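PDB 3W20: putative uncharacterized protein from Burkholderia ambifaria, which probably acts as a 2-oxoglutarate-dependent dioxygenase that oxidises N-substituted L-amino acids at a metal centre, here occupied by zinc. Local coordinates for residues A[3-8]-A[21-26]; A[29-34]-A[174-179]; A[94-99]-A[133-138]; A[155-160]-A[244-249]; A[183-188]-A[254-259]. All blocks are in the same frame, centred on the assembly; numbering follows the deposited sequence.

Contact 1: A[3-8]-A[21-26]; sequences HTYPAQ and MTIAAA
Tyr5 and Met21, the latter present as selenomethionine, form an antiparallel hydrogen-bonded pair in the hairpin of strands 4-10 and 17-22. Met21 N donates to Tyr5 O at 2.9 Å, and Tyr5 N returns a bond to Met21 O at 3.0 Å, its donor standing 42° out of the carbonyl plane. That same oxygen also receives a CA-H...O contact from Thr4 CA at 3.4 Å.

The side chain of Tyr5 can be followed outward. CB lies near Met21 O; CG is anti to the carbonyl carbon, beside the backbone N (chi1 -54°); CD2 again passes Met21 O, which lies at the ring edge, close to the ring plane. Further along CE2 meets Ile23 CG1 at 3.7 Å and, more loosely, Ile23 CD1. A large ring suits this place because it reaches beyond the strand pair to the first residue of helix 23-31. Farther along the strand, the small Ala7 lets its CB approach Met21 CG to 3.5 Å and Met21 SE to 3.8 Å.

Where strand turns into helix, Thr22 is the N-cap: its OG1 accepts from Ala25 N at 2.9 Å, while its CG2 touches Thr4 CG2. Threonine serves both roles, its beta-branched form fitting a strand and its hydroxyl a helix start. One water donates to His3 O and accepts from Ile23 N, carrying the link past the last strand pair. Direct bonds, the water and the cap thus satisfy several backbone polar atoms at this junction, while Tyr5 and the buried Ile23 pack together against Leu115 of helix 111-120.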
# COMPACT_ATOMS: atom_id res chain seq x y z
N HIS A 3 -4.67 32.21 15.11
CA HIS A 3 -5.63 33.13 14.46
C HIS A 3 -7.05 32.76 14.81
O HIS A 3 -7.37 31.55 14.95
CB HIS A 3 -5.46 33.13 12.95
CG HIS A 3 -4.19 33.79 12.48
ND1 HIS A 3 -3.07 33.12 12.24
CD2 HIS A 3 -3.89 35.15 12.26
CE1 HIS A 3 -2.07 33.98 11.85
NE2 HIS A 3 -2.61 35.22 11.86
N THR A 4 -7.89 33.78 14.96
CA THR A 4 -9.33 33.54 15.09
C THR A 4 -9.96 33.98 13.77
O THR A 4 -9.36 34.74 13.05
CB THR A 4 -9.94 34.24 16.33
OG1 THR A 4 -9.84 35.66 16.13
CG2 THR A 4 -9.21 33.86 17.57
N TYR A 5 -11.10 33.41 13.39
CA TYR A 5 -11.78 33.67 12.18
C TYR A 5 -13.27 33.72 12.47
O TYR A 5 -13.71 33.03 13.38
CB TYR A 5 -11.54 32.50 11.27
CG TYR A 5 -10.14 32.12 11.03
CD1 TYR A 5 -9.44 32.71 9.98
CD2 TYR A 5 -9.50 31.11 11.79
CE1 TYR A 5 -8.14 32.30 9.69
CE2 TYR A 5 -8.21 30.71 11.51
CZ TYR A 5 -7.54 31.32 10.46
OH TYR A 5 -6.25 30.93 10.14
N PRO A 6 -14.04 34.54 11.71
CA PRO A 6 -15.50 34.53 11.78
C PRO A 6 -16.00 33.07 11.62
O PRO A 6 -15.58 32.39 10.66
CB PRO A 6 -15.91 35.36 10.52
CG PRO A 6 -14.74 36.28 10.27
CD PRO A 6 -13.53 35.44 10.64
N ALA A 7 -16.92 32.63 12.48
CA ALA A 7 -17.45 31.25 12.44
C ALA A 7 -18.96 31.25 12.66
O ALA A 7 -19.50 32.06 13.48
CB ALA A 7 -16.73 30.35 13.45
N GLN A 8 -19.64 30.41 11.91
CA GLN A 8 -21.07 30.13 12.24
C GLN A 8 -21.16 28.71 12.75
O GLN A 8 -20.72 27.74 12.07
CB GLN A 8 -21.98 30.28 11.01
CG GLN A 8 -22.02 31.70 10.37
CD GLN A 8 -22.57 32.78 11.33
OE1 GLN A 8 -23.61 32.58 11.96
NE2 GLN A 8 -21.85 33.93 11.45
N MSE A 21 -13.64 32.32 16.23
CA MSE A 21 -13.04 31.17 16.91
C MSE A 21 -11.77 30.79 16.26
O MSE A 21 -11.60 31.02 15.05
CB MSE A 21 -13.83 29.83 16.80
CG MSE A 21 -15.28 30.15 16.67
SE MSE A 21 -16.19 28.41 16.70
CE MSE A 21 -15.64 27.70 18.41
N THR A 22 -10.90 30.15 17.02
CA THR A 22 -9.72 29.53 16.38
C THR A 22 -10.16 28.25 15.71
O THR A 22 -11.23 27.68 16.04
CB THR A 22 -8.63 29.15 17.38
OG1 THR A 22 -9.15 28.23 18.37
CG2 THR A 22 -8.10 30.38 18.10
N ILE A 23 -9.33 27.75 14.77
CA ILE A 23 -9.55 26.39 14.25
C ILE A 23 -9.59 25.33 15.37
O ILE A 23 -10.47 24.47 15.36
CB ILE A 23 -8.39 25.99 13.25
CG1 ILE A 23 -8.33 27.05 12.15
CG2 ILE A 23 -8.55 24.52 12.77
CD1 ILE A 23 -9.04 26.71 10.88
N ALA A 24 -8.65 25.38 16.33
CA ALA A 24 -8.64 24.35 17.39
C ALA A 24 -9.91 24.44 18.20
O ALA A 24 -10.44 23.38 18.60
CB ALA A 24 -7.43 24.49 18.33
N ALA A 25 -10.46 25.68 18.42
CA ALA A 25 -11.66 25.73 19.20
C ALA A 25 -12.88 25.13 18.46
O ALA A 25 -13.70 24.47 19.07
CB ALA A 25 -11.94 27.15 19.75
N ALA A 26 -12.99 25.41 17.17
CA ALA A 26 -14.08 24.91 16.33
C ALA A 26 -14.01 23.36 16.29
O ALA A 26 -15.02 22.68 16.53
CB ALA A 26 -13.97 25.44 14.93
O HOH W 1 -6.73 29.01 14.31

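Contact 2: A[29-34]-A[174-179]; sequences ALDADE and FPRQLG
Arg176 lays its guanidinium flat against the carboxylate of Asp33, the two planes only 8° apart and Asp33 CG over the centre of the guanidinium face. The salt bridge, Asp33 OD1 to Arg176 NH2 at 3.5 Å, therefore works through charge alone, since no N-H points at the oxygen. Pro175 CB covers the opposite face. Nearer the backbone, Arg176 CG rests on Asp31 O at 3.3 Å; the bend at chi2 (-55°) sets CD beside Leu30 O, and NE and the guanidinium beyond it reach Asp33. Beside this polar patch Leu30 CB packs on Leu178 CD2 at 3.7 Å.

The next shell holds these groups in place. A water donates to both Asp31 OD1 and Arg176 O, tying the end of helix 23-31 to the turn 174-177, and Asp31 OD2 is taken by His264. Asp33 closes the helix in a Schellman motif with positive phi (57°). Gln241 accepts from Arg176 NH2 and donates to Asp33 OD1, which also pairs with Arg11.

With two arginines around one carboxylate, Asp33 would be expected to stay ionised; the stacked guanidinium would partly offset that charge, and its NH2 still bonds to Gln241.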
# COMPACT_ATOMS: atom_id res chain seq x y z
N ALA A 29 -15.12 21.95 19.60
CA ALA A 29 -16.56 21.98 19.80
C ALA A 29 -17.16 20.81 19.06
O ALA A 29 -18.07 20.17 19.57
CB ALA A 29 -17.19 23.34 19.41
N LEU A 30 -16.65 20.52 17.85
CA LEU A 30 -17.24 19.41 17.10
C LEU A 30 -16.95 18.09 17.83
O LEU A 30 -17.80 17.18 17.90
CB LEU A 30 -16.72 19.38 15.67
CG LEU A 30 -17.34 20.55 14.88
CD1 LEU A 30 -16.43 20.90 13.70
CD2 LEU A 30 -18.66 20.06 14.35
N ASP A 31 -15.72 17.97 18.32
CA ASP A 31 -15.30 16.67 18.89
C ASP A 31 -16.06 16.47 20.20
O ASP A 31 -16.24 15.34 20.63
CB ASP A 31 -13.82 16.77 19.16
CG ASP A 31 -13.18 15.46 19.51
OD1 ASP A 31 -13.36 14.45 18.86
OD2 ASP A 31 -12.53 15.45 20.58
N ALA A 32 -16.44 17.59 20.84
CA ALA A 32 -17.27 17.51 22.04
C ALA A 32 -18.75 17.27 21.76
O ALA A 32 -19.59 17.27 22.67
CB ALA A 32 -17.10 18.80 22.87
N ASP A 33 -19.12 17.07 20.52
CA ASP A 33 -20.51 16.99 20.16
C ASP A 33 -21.30 18.23 20.56
O ASP A 33 -22.48 18.13 20.94
CB ASP A 33 -21.19 15.65 20.62
CG ASP A 33 -22.45 15.33 19.88
OD1 ASP A 33 -22.69 15.75 18.70
OD2 ASP A 33 -23.33 14.66 20.50
N GLU A 34 -20.70 19.40 20.44
CA GLU A 34 -21.39 20.68 20.77
C GLU A 34 -21.88 21.41 19.49
O GLU A 34 -22.51 22.47 19.56
CB GLU A 34 -20.44 21.60 21.53
CG GLU A 34 -20.28 21.15 23.01
CD GLU A 34 -19.05 21.76 23.68
OE1 GLU A 34 -18.42 22.63 23.05
OE2 GLU A 34 -18.71 21.36 24.83
N PHE A 174 -15.26 6.13 14.76
CA PHE A 174 -15.02 7.30 15.59
C PHE A 174 -16.24 8.17 15.48
O PHE A 174 -16.53 8.71 14.38
CB PHE A 174 -13.79 8.06 15.05
CG PHE A 174 -12.47 7.30 15.31
CD1 PHE A 174 -11.66 7.66 16.38
CD2 PHE A 174 -12.15 6.16 14.57
CE1 PHE A 174 -10.46 6.97 16.64
CE2 PHE A 174 -11.00 5.41 14.90
CZ PHE A 174 -10.15 5.83 15.93
N PRO A 175 -17.06 8.26 16.56
CA PRO A 175 -18.36 8.94 16.32
C PRO A 175 -18.25 10.42 16.00
O PRO A 175 -19.15 11.00 15.39
CB PRO A 175 -19.11 8.76 17.69
CG PRO A 175 -18.03 8.35 18.65
CD PRO A 175 -16.92 7.70 17.93
N ARG A 176 -17.12 11.06 16.34
CA ARG A 176 -16.93 12.43 16.00
C ARG A 176 -16.01 12.63 14.79
O ARG A 176 -15.33 13.67 14.69
CB ARG A 176 -16.46 13.28 17.20
CG ARG A 176 -17.33 13.11 18.45
CD ARG A 176 -18.83 13.40 18.17
NE ARG A 176 -19.62 12.56 19.10
CZ ARG A 176 -20.86 12.14 18.86
NH1 ARG A 176 -21.46 11.38 19.74
NH2 ARG A 176 -21.56 12.52 17.78
N GLN A 177 -15.89 11.63 13.90
CA GLN A 177 -15.02 11.82 12.71
C GLN A 177 -15.48 13.12 12.02
O GLN A 177 -16.70 13.31 11.82
CB GLN A 177 -15.21 10.65 11.75
CG GLN A 177 -14.42 10.83 10.40
CD GLN A 177 -14.45 9.57 9.55
OE1 GLN A 177 -14.31 8.46 10.06
NE2 GLN A 177 -14.47 9.77 8.22
N LEU A 178 -14.51 13.97 11.60
CA LEU A 178 -14.92 15.24 10.97
C LEU A 178 -14.54 15.22 9.53
O LEU A 178 -13.46 14.71 9.21
CB LEU A 178 -14.24 16.43 11.64
CG LEU A 178 -14.47 16.41 13.15
CD1 LEU A 178 -13.71 17.61 13.71
CD2 LEU A 178 -16.00 16.42 13.53
N GLY A 179 -15.36 15.86 8.67
CA GLY A 179 -14.89 16.22 7.32
C GLY A 179 -14.53 17.72 7.40
O GLY A 179 -15.15 18.47 8.18
O HOH W 2 -13.18 14.11 16.18

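Contact 3: A[94-99]-A[133-138]; sequences AEYFGI and VEFLLA
Phe97 turns its edge to the face of Phe135, the ring planes 81° apart and the centroids separated by 5.0 Å. Although the rings are nearly perpendicular, the two side chains lie side by side and point the same way; Phe97 CE1 stands over the centre of the Phe135 ring. The edge of Phe97 also carries Glu134 O, 3.4 Å from its CD1, a carbonyl placed where the slightly positive ring hydrogens can meet it. Val133 CG2 touches that same CD1 at 4.0 Å, the two side chains crossing at about a right angle.

Tyr96 comes to Phe135 from another direction. Its ring is inclined by 72° to that of Phe135 and meets it obliquely, while the phenol OH lies at the edge of the Phe135 ring, 3.4 Å from CD1. On the helix itself, Tyr96 CD2 sits over the face of Phe97, and the three rings make an aromatic cluster joining helix 87-107 to the segment that follows strand 133-134, an edge of the main sheet of this DSBH-fold protein. The second subunit packs here too, its Ala94 touching Phe97 and Val133.

CG of Tyr96 is anti to the backbone N (chi1 -180°); farther out, the side chain crosses that of Leu136 at about a right angle, with CZ near Leu136 CB. Tyrosine suits a place where an apolar ring must end in a polar group: OH accepts a weak bond from Leu136 N at 3.2 Å and is also hydrogen-bonded to the C-terminal carboxylate of Asp273. At the edge of Phe97, in its plane, a water donates to Phe97 O and Glu134 O, 2.7 Å from each.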
# COMPACT_ATOMS: atom_id res chain seq x y z
N ALA A 94 -2.99 -1.69 -2.18
CA ALA A 94 -1.59 -1.51 -2.56
C ALA A 94 -1.49 -0.15 -3.30
O ALA A 94 -0.53 0.58 -3.06
CB ALA A 94 -1.15 -2.60 -3.57
N GLU A 95 -2.42 0.15 -4.22
CA GLU A 95 -2.41 1.46 -4.94
C GLU A 95 -2.56 2.62 -4.00
O GLU A 95 -1.77 3.61 -4.01
CB GLU A 95 -3.51 1.58 -6.05
CG GLU A 95 -3.33 0.70 -7.26
CD GLU A 95 -4.54 0.97 -8.19
OE1 GLU A 95 -4.73 2.14 -8.63
OE2 GLU A 95 -5.31 0.04 -8.39
N TYR A 96 -3.50 2.48 -3.07
CA TYR A 96 -3.77 3.57 -2.15
C TYR A 96 -2.55 3.91 -1.31
O TYR A 96 -2.14 5.10 -1.26
CB TYR A 96 -4.95 3.22 -1.25
CG TYR A 96 -5.29 4.34 -0.27
CD1 TYR A 96 -6.08 5.43 -0.62
CD2 TYR A 96 -4.82 4.26 1.04
CE1 TYR A 96 -6.37 6.43 0.35
CE2 TYR A 96 -5.11 5.24 1.99
CZ TYR A 96 -5.87 6.32 1.63
OH TYR A 96 -6.14 7.28 2.58
N PHE A 97 -1.98 2.91 -0.69
CA PHE A 97 -0.85 3.18 0.23
C PHE A 97 0.44 3.45 -0.50
O PHE A 97 1.23 4.25 -0.02
CB PHE A 97 -0.71 2.05 1.26
CG PHE A 97 -1.82 2.14 2.27
CD1 PHE A 97 -1.79 3.12 3.27
CD2 PHE A 97 -2.91 1.28 2.16
CE1 PHE A 97 -2.86 3.22 4.17
CE2 PHE A 97 -3.99 1.38 3.03
CZ PHE A 97 -3.93 2.34 4.05
N GLY A 98 0.57 2.89 -1.69
CA GLY A 98 1.78 3.14 -2.54
C GLY A 98 1.75 4.59 -3.01
O GLY A 98 2.78 5.31 -3.02
N ILE A 99 0.59 5.07 -3.35
CA ILE A 99 0.46 6.47 -3.84
C ILE A 99 0.66 7.45 -2.70
O ILE A 99 1.35 8.46 -2.87
CB ILE A 99 -0.90 6.72 -4.51
CG1 ILE A 99 -0.92 6.02 -5.88
CG2 ILE A 99 -1.17 8.20 -4.80
CD1 ILE A 99 -2.30 6.02 -6.48
N VAL A 133 2.91 3.23 7.90
CA VAL A 133 2.86 3.85 6.59
C VAL A 133 1.59 4.74 6.65
O VAL A 133 0.68 4.49 7.43
CB VAL A 133 2.84 2.81 5.46
CG1 VAL A 133 3.97 1.77 5.66
CG2 VAL A 133 1.49 2.19 5.29
N GLU A 134 1.59 5.77 5.84
CA GLU A 134 0.61 6.85 5.97
C GLU A 134 -0.53 6.60 4.99
O GLU A 134 -0.34 6.13 3.87
CB GLU A 134 1.26 8.19 5.61
CG GLU A 134 2.39 8.54 6.60
CD GLU A 134 3.05 9.86 6.25
OE1 GLU A 134 2.95 10.35 5.11
OE2 GLU A 134 3.65 10.43 7.17
N PHE A 135 -1.72 6.97 5.46
CA PHE A 135 -2.85 7.22 4.60
C PHE A 135 -2.59 8.49 3.78
O PHE A 135 -1.76 9.38 4.18
CB PHE A 135 -4.05 7.46 5.48
CG PHE A 135 -4.66 6.16 6.07
CD1 PHE A 135 -5.88 5.67 5.62
CD2 PHE A 135 -4.02 5.50 7.08
CE1 PHE A 135 -6.41 4.48 6.17
CE2 PHE A 135 -4.54 4.32 7.63
CZ PHE A 135 -5.74 3.82 7.19
N LEU A 136 -3.27 8.58 2.65
CA LEU A 136 -3.26 9.79 1.86
C LEU A 136 -3.70 10.96 2.76
O LEU A 136 -4.67 10.82 3.54
CB LEU A 136 -4.25 9.64 0.67
CG LEU A 136 -4.49 10.93 -0.10
CD1 LEU A 136 -3.15 11.18 -0.82
CD2 LEU A 136 -5.58 10.78 -1.15
N LEU A 137 -3.08 12.15 2.61
CA LEU A 137 -3.46 13.26 3.54
C LEU A 137 -4.71 14.06 3.18
O LEU A 137 -5.46 14.51 4.08
CB LEU A 137 -2.29 14.28 3.73
CG LEU A 137 -1.34 13.90 4.84
CD1 LEU A 137 0.02 14.68 4.68
CD2 LEU A 137 -1.98 14.32 6.21
N ALA A 138 -4.90 14.30 1.90
CA ALA A 138 -5.93 15.32 1.49
C ALA A 138 -6.02 15.25 -0.02
O ALA A 138 -5.12 14.70 -0.66
CB ALA A 138 -5.60 16.74 1.99
O HOH W 3 1.69 4.86 2.55

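Contact 4: A[155-160]-A[244-249]; sequences HCDDVS and NLHAIE. With ZN (zinc ion), chain C.
His155 and His246 meet at the zinc ion, each binding through NE2, at 2.3 Å for His155 and 2.1 Å for His246. Asp157 adds OD2 at 1.9 Å; this oxygen lies at the edge of the His246 ring, near its plane. The histidine rings meet obliquely, their planes 57° apart, with both NE2 atoms on the metal.

This end of the contact is tight. The backbones of the two histidines form a single antiparallel bridge, His246 N to His155 O at 2.9 Å and His155 N to His246 O at 3.1 Å. His246 ND1 donates to Asn244 O at 2.8 Å, almost exactly in the ring plane, so the far nitrogen fixes the ring's rotation and leaves NE2 for zinc; His155 ND1 is hydrogen-bonded to Ala153 O. Packing is looser around Cys156, whose CB comes no nearer than 3.9 Å to Asn244 O. Beyond Asp157 the segments part: Asp158 turns to its own Asx turn with Ser160, and Glu249 reaches Lys231.

His155 and Asp157 from a loop and His246 from strand 246-248 make up the facial triad, with its HxD motif, characteristic of 2-oxoglutarate dioxygenases of the double-stranded beta-helix fold.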
# COMPACT_ATOMS: atom_id res chain seq x y z
N HIS A 155 -24.40 10.26 1.31
CA HIS A 155 -23.52 9.24 1.85
C HIS A 155 -23.08 9.77 3.21
O HIS A 155 -23.46 10.89 3.62
CB HIS A 155 -22.31 9.04 0.96
CG HIS A 155 -21.39 10.18 1.00
ND1 HIS A 155 -21.72 11.37 0.51
CD2 HIS A 155 -20.16 10.34 1.62
CE1 HIS A 155 -20.73 12.25 0.73
NE2 HIS A 155 -19.80 11.62 1.46
N CYS A 156 -22.31 8.96 3.92
CA CYS A 156 -21.63 9.42 5.12
C CYS A 156 -20.23 8.86 5.04
O CYS A 156 -19.94 7.94 4.20
CB CYS A 156 -22.37 9.03 6.41
SG CYS A 156 -22.44 7.26 6.65
N ASP A 157 -19.34 9.48 5.78
CA ASP A 157 -17.98 9.06 5.80
C ASP A 157 -17.60 8.57 7.18
O ASP A 157 -17.74 9.28 8.19
CB ASP A 157 -17.04 10.18 5.37
CG ASP A 157 -17.51 10.98 4.10
OD1 ASP A 157 -17.21 10.57 2.99
OD2 ASP A 157 -18.01 12.10 4.21
N ASP A 158 -17.14 7.32 7.24
CA ASP A 158 -16.73 6.72 8.49
C ASP A 158 -15.64 5.72 8.09
O ASP A 158 -15.86 4.85 7.17
CB ASP A 158 -17.94 5.96 9.11
CG ASP A 158 -17.59 5.23 10.40
OD1 ASP A 158 -16.50 4.62 10.50
OD2 ASP A 158 -18.41 5.23 11.36
N VAL A 159 -14.46 5.88 8.72
CA VAL A 159 -13.24 5.17 8.37
C VAL A 159 -13.46 3.63 8.44
O VAL A 159 -12.78 2.87 7.73
CB VAL A 159 -12.06 5.66 9.26
CG1 VAL A 159 -12.14 5.08 10.65
CG2 VAL A 159 -10.74 5.22 8.63
N SER A 160 -14.40 3.22 9.27
CA SER A 160 -14.75 1.80 9.38
C SER A 160 -15.67 1.19 8.38
O SER A 160 -15.81 -0.08 8.35
CB SER A 160 -15.21 1.48 10.80
OG SER A 160 -16.52 1.94 11.04
N ASN A 244 -22.98 11.90 9.85
CA ASN A 244 -24.35 12.35 9.45
C ASN A 244 -24.43 12.23 7.95
O ASN A 244 -23.50 12.63 7.24
CB ASN A 244 -24.54 13.79 9.87
CG ASN A 244 -24.42 13.97 11.37
OD1 ASN A 244 -24.98 13.26 12.11
ND2 ASN A 244 -23.80 15.01 11.77
N LEU A 245 -25.54 11.66 7.50
CA LEU A 245 -25.81 11.63 6.06
C LEU A 245 -25.71 13.06 5.44
O LEU A 245 -26.14 14.06 6.02
CB LEU A 245 -27.19 11.00 5.87
CG LEU A 245 -27.32 10.54 4.45
CD1 LEU A 245 -26.67 9.18 4.30
CD2 LEU A 245 -28.81 10.55 4.12
N HIS A 246 -25.08 13.15 4.26
CA HIS A 246 -25.04 14.46 3.58
C HIS A 246 -24.84 14.34 2.10
O HIS A 246 -24.39 13.31 1.65
CB HIS A 246 -23.86 15.31 4.16
CG HIS A 246 -22.51 14.62 4.14
ND1 HIS A 246 -22.12 13.70 5.07
CD2 HIS A 246 -21.44 14.82 3.30
CE1 HIS A 246 -20.84 13.30 4.79
NE2 HIS A 246 -20.41 14.03 3.71
N ALA A 247 -25.02 15.44 1.35
CA ALA A 247 -24.95 15.30 -0.12
C ALA A 247 -24.62 16.65 -0.64
O ALA A 247 -25.00 17.63 -0.01
CB ALA A 247 -26.35 14.87 -0.61
N ILE A 248 -23.89 16.73 -1.75
CA ILE A 248 -23.55 18.03 -2.39
C ILE A 248 -24.63 18.23 -3.52
O ILE A 248 -24.90 17.29 -4.28
CB ILE A 248 -22.11 18.02 -3.01
CG1 ILE A 248 -21.02 17.83 -1.95
CG2 ILE A 248 -21.83 19.36 -3.69
CD1 ILE A 248 -21.19 18.83 -0.80
N GLU A 249 -25.22 19.42 -3.61
CA GLU A 249 -26.27 19.66 -4.57
C GLU A 249 -25.68 19.60 -6.00
O GLU A 249 -24.53 19.97 -6.19
CB GLU A 249 -26.86 21.06 -4.42
CG GLU A 249 -27.46 21.48 -3.13
CD GLU A 249 -27.90 22.92 -3.31
OE1 GLU A 249 -27.19 23.81 -2.78
OE2 GLU A 249 -28.86 23.16 -4.10
ZN ZN C . -18.70 13.17 2.76

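Contact 5: A[183-188]-A[254-259]; sequences TIQGAD and TRRTMG
Gln185 and Arg256 are joined through backbone and side chain alike. Among the backbone bonds, Arg256 O accepts twice, from Ile184 N at 2.8 Å and from Gln185 N at 3.1 Å, and Arg256 N gives its hydrogen to Gln185 O at 2.8 Å. Two residues facing one make a classic beta bulge, which shifts the register by one between Thr183 and Gln185.

The side-chain bond runs from Arg256 NE to Gln185 OE1, also 2.8 Å, with the amide and guanidinium planes 89° apart. Gln185 is extended, CG anti to the backbone N (chi1 176°), and its amide oxygen suits a cationic N-H without adding charge.

The apolar contact is Ile184 CG1 on CE of selenomethionine Met258, at 3.7 Å. Other packing involves polar groups: Ile184 CG2 lies over one guanidinium face of Arg256, toward the rim, and Thr257 CG2 approaches Thr183 OG1 at 3.9 Å and stands over the centre of the Arg255 guanidinium. Arg255 and Thr257 are 2-oxoglutarate-binding residues, though the cosubstrate is absent here.

Strand 255-265 lies between 178-185 and 139-143, bonded to the latter through Arg141 and Tyr143, while Trp52 of helix 48-52 packs on Ile184 and Met258 and makes a cation-pi contact with Arg256.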
# COMPACT_ATOMS: atom_id res chain seq x y z
N THR A 183 -13.67 25.78 0.42
CA THR A 183 -14.24 26.01 -0.94
C THR A 183 -13.34 27.07 -1.59
O THR A 183 -12.95 28.07 -0.97
CB THR A 183 -15.73 26.43 -0.86
OG1 THR A 183 -16.47 25.33 -0.28
CG2 THR A 183 -16.31 26.59 -2.30
N ILE A 184 -12.97 26.75 -2.82
CA ILE A 184 -12.06 27.61 -3.63
C ILE A 184 -12.83 28.33 -4.76
O ILE A 184 -12.66 29.56 -4.91
CB ILE A 184 -10.91 26.76 -4.21
CG1 ILE A 184 -10.01 26.21 -3.07
CG2 ILE A 184 -10.02 27.61 -5.13
CD1 ILE A 184 -9.31 27.24 -2.21
N GLN A 185 -13.63 27.57 -5.51
CA GLN A 185 -14.53 28.10 -6.58
C GLN A 185 -15.94 27.58 -6.42
O GLN A 185 -16.15 26.36 -6.37
CB GLN A 185 -13.96 27.66 -7.96
CG GLN A 185 -14.82 28.03 -9.16
CD GLN A 185 -14.16 27.74 -10.49
OE1 GLN A 185 -13.24 26.94 -10.60
NE2 GLN A 185 -14.63 28.41 -11.52
N GLY A 186 -16.92 28.49 -6.39
CA GLY A 186 -18.31 28.04 -6.16
C GLY A 186 -19.00 27.88 -7.50
O GLY A 186 -18.59 28.54 -8.47
N ALA A 187 -20.01 27.01 -7.57
CA ALA A 187 -20.78 26.78 -8.79
C ALA A 187 -21.67 28.01 -9.04
O ALA A 187 -22.02 28.76 -8.09
CB ALA A 187 -21.64 25.50 -8.64
N ASP A 188 -22.04 28.21 -10.31
CA ASP A 188 -22.90 29.34 -10.73
C ASP A 188 -24.21 29.39 -9.94
O ASP A 188 -24.66 30.46 -9.49
CB ASP A 188 -23.19 29.32 -12.25
CG ASP A 188 -22.01 29.85 -13.10
OD1 ASP A 188 -21.23 30.68 -12.59
OD2 ASP A 188 -21.88 29.44 -14.29
N THR A 254 -18.41 24.66 -12.73
CA THR A 254 -17.32 24.10 -11.94
C THR A 254 -17.26 24.62 -10.48
O THR A 254 -17.25 25.85 -10.22
CB THR A 254 -15.96 24.23 -12.67
OG1 THR A 254 -16.09 23.69 -14.00
CG2 THR A 254 -14.88 23.42 -11.91
N ARG A 255 -17.15 23.65 -9.55
CA ARG A 255 -16.97 23.93 -8.11
C ARG A 255 -15.59 23.33 -7.76
O ARG A 255 -15.31 22.20 -8.16
CB ARG A 255 -18.11 23.28 -7.30
CG ARG A 255 -18.12 23.54 -5.79
CD ARG A 255 -19.27 22.76 -5.19
NE ARG A 255 -19.31 22.78 -3.71
CZ ARG A 255 -18.91 21.77 -2.91
NH1 ARG A 255 -18.47 20.60 -3.39
NH2 ARG A 255 -19.03 21.92 -1.59
N ARG A 256 -14.74 24.09 -7.08
CA ARG A 256 -13.50 23.48 -6.59
C ARG A 256 -13.41 23.58 -5.07
O ARG A 256 -13.69 24.64 -4.53
CB ARG A 256 -12.30 24.18 -7.24
CG ARG A 256 -12.16 23.76 -8.70
CD ARG A 256 -10.95 24.40 -9.33
NE ARG A 256 -11.03 25.84 -9.31
CZ ARG A 256 -9.98 26.59 -9.09
NH1 ARG A 256 -8.80 26.00 -8.89
NH2 ARG A 256 -10.09 27.90 -9.07
N THR A 257 -13.01 22.47 -4.43
CA THR A 257 -12.76 22.43 -2.96
C THR A 257 -11.47 21.64 -2.71
O THR A 257 -10.98 20.92 -3.62
CB THR A 257 -13.92 21.75 -2.17
OG1 THR A 257 -13.92 20.38 -2.50
CG2 THR A 257 -15.29 22.35 -2.57
N MSE A 258 -10.92 21.77 -1.50
CA MSE A 258 -9.82 20.97 -1.06
C MSE A 258 -10.30 20.36 0.22
O MSE A 258 -10.84 21.10 1.05
CB MSE A 258 -8.88 22.15 -0.58
CG MSE A 258 -7.46 21.86 -0.57
SE MSE A 258 -6.80 23.75 -0.51
CE MSE A 258 -7.07 24.10 -2.30
N GLY A 259 -10.12 19.07 0.46
CA GLY A 259 -10.62 18.56 1.79
C GLY A 259 -9.83 17.39 2.41
O GLY A 259 -8.99 16.75 1.79

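Contacts 1, 2, 3 and 5 all reach the main sheet, whereas contact 4 supplies the zinc ligands. Contact 2 follows contact 1 along helix 23-31, their centres 15 Å apart, and shares strand 178-185 with contact 5, on the opposite side of the chain's centre. Gln177 of contact 2 touches contact 4, its OE1 2.9 Å from Val159 N in a probable hydrogen bond, and the Leu178 side chain lies about 10 Å from zinc. Contact 5 brings the Arg255 side chain about 10 Å from the metal, and Arg255 NH1 packs on Ile248 CG2 of contact 4. Contact 3 touches contact 5 through Ala138 CB and Gly259 O, 3.4 Å apart; its Tyr96 side chain is about 14 Å from zinc. Contact 1 lies away from the site.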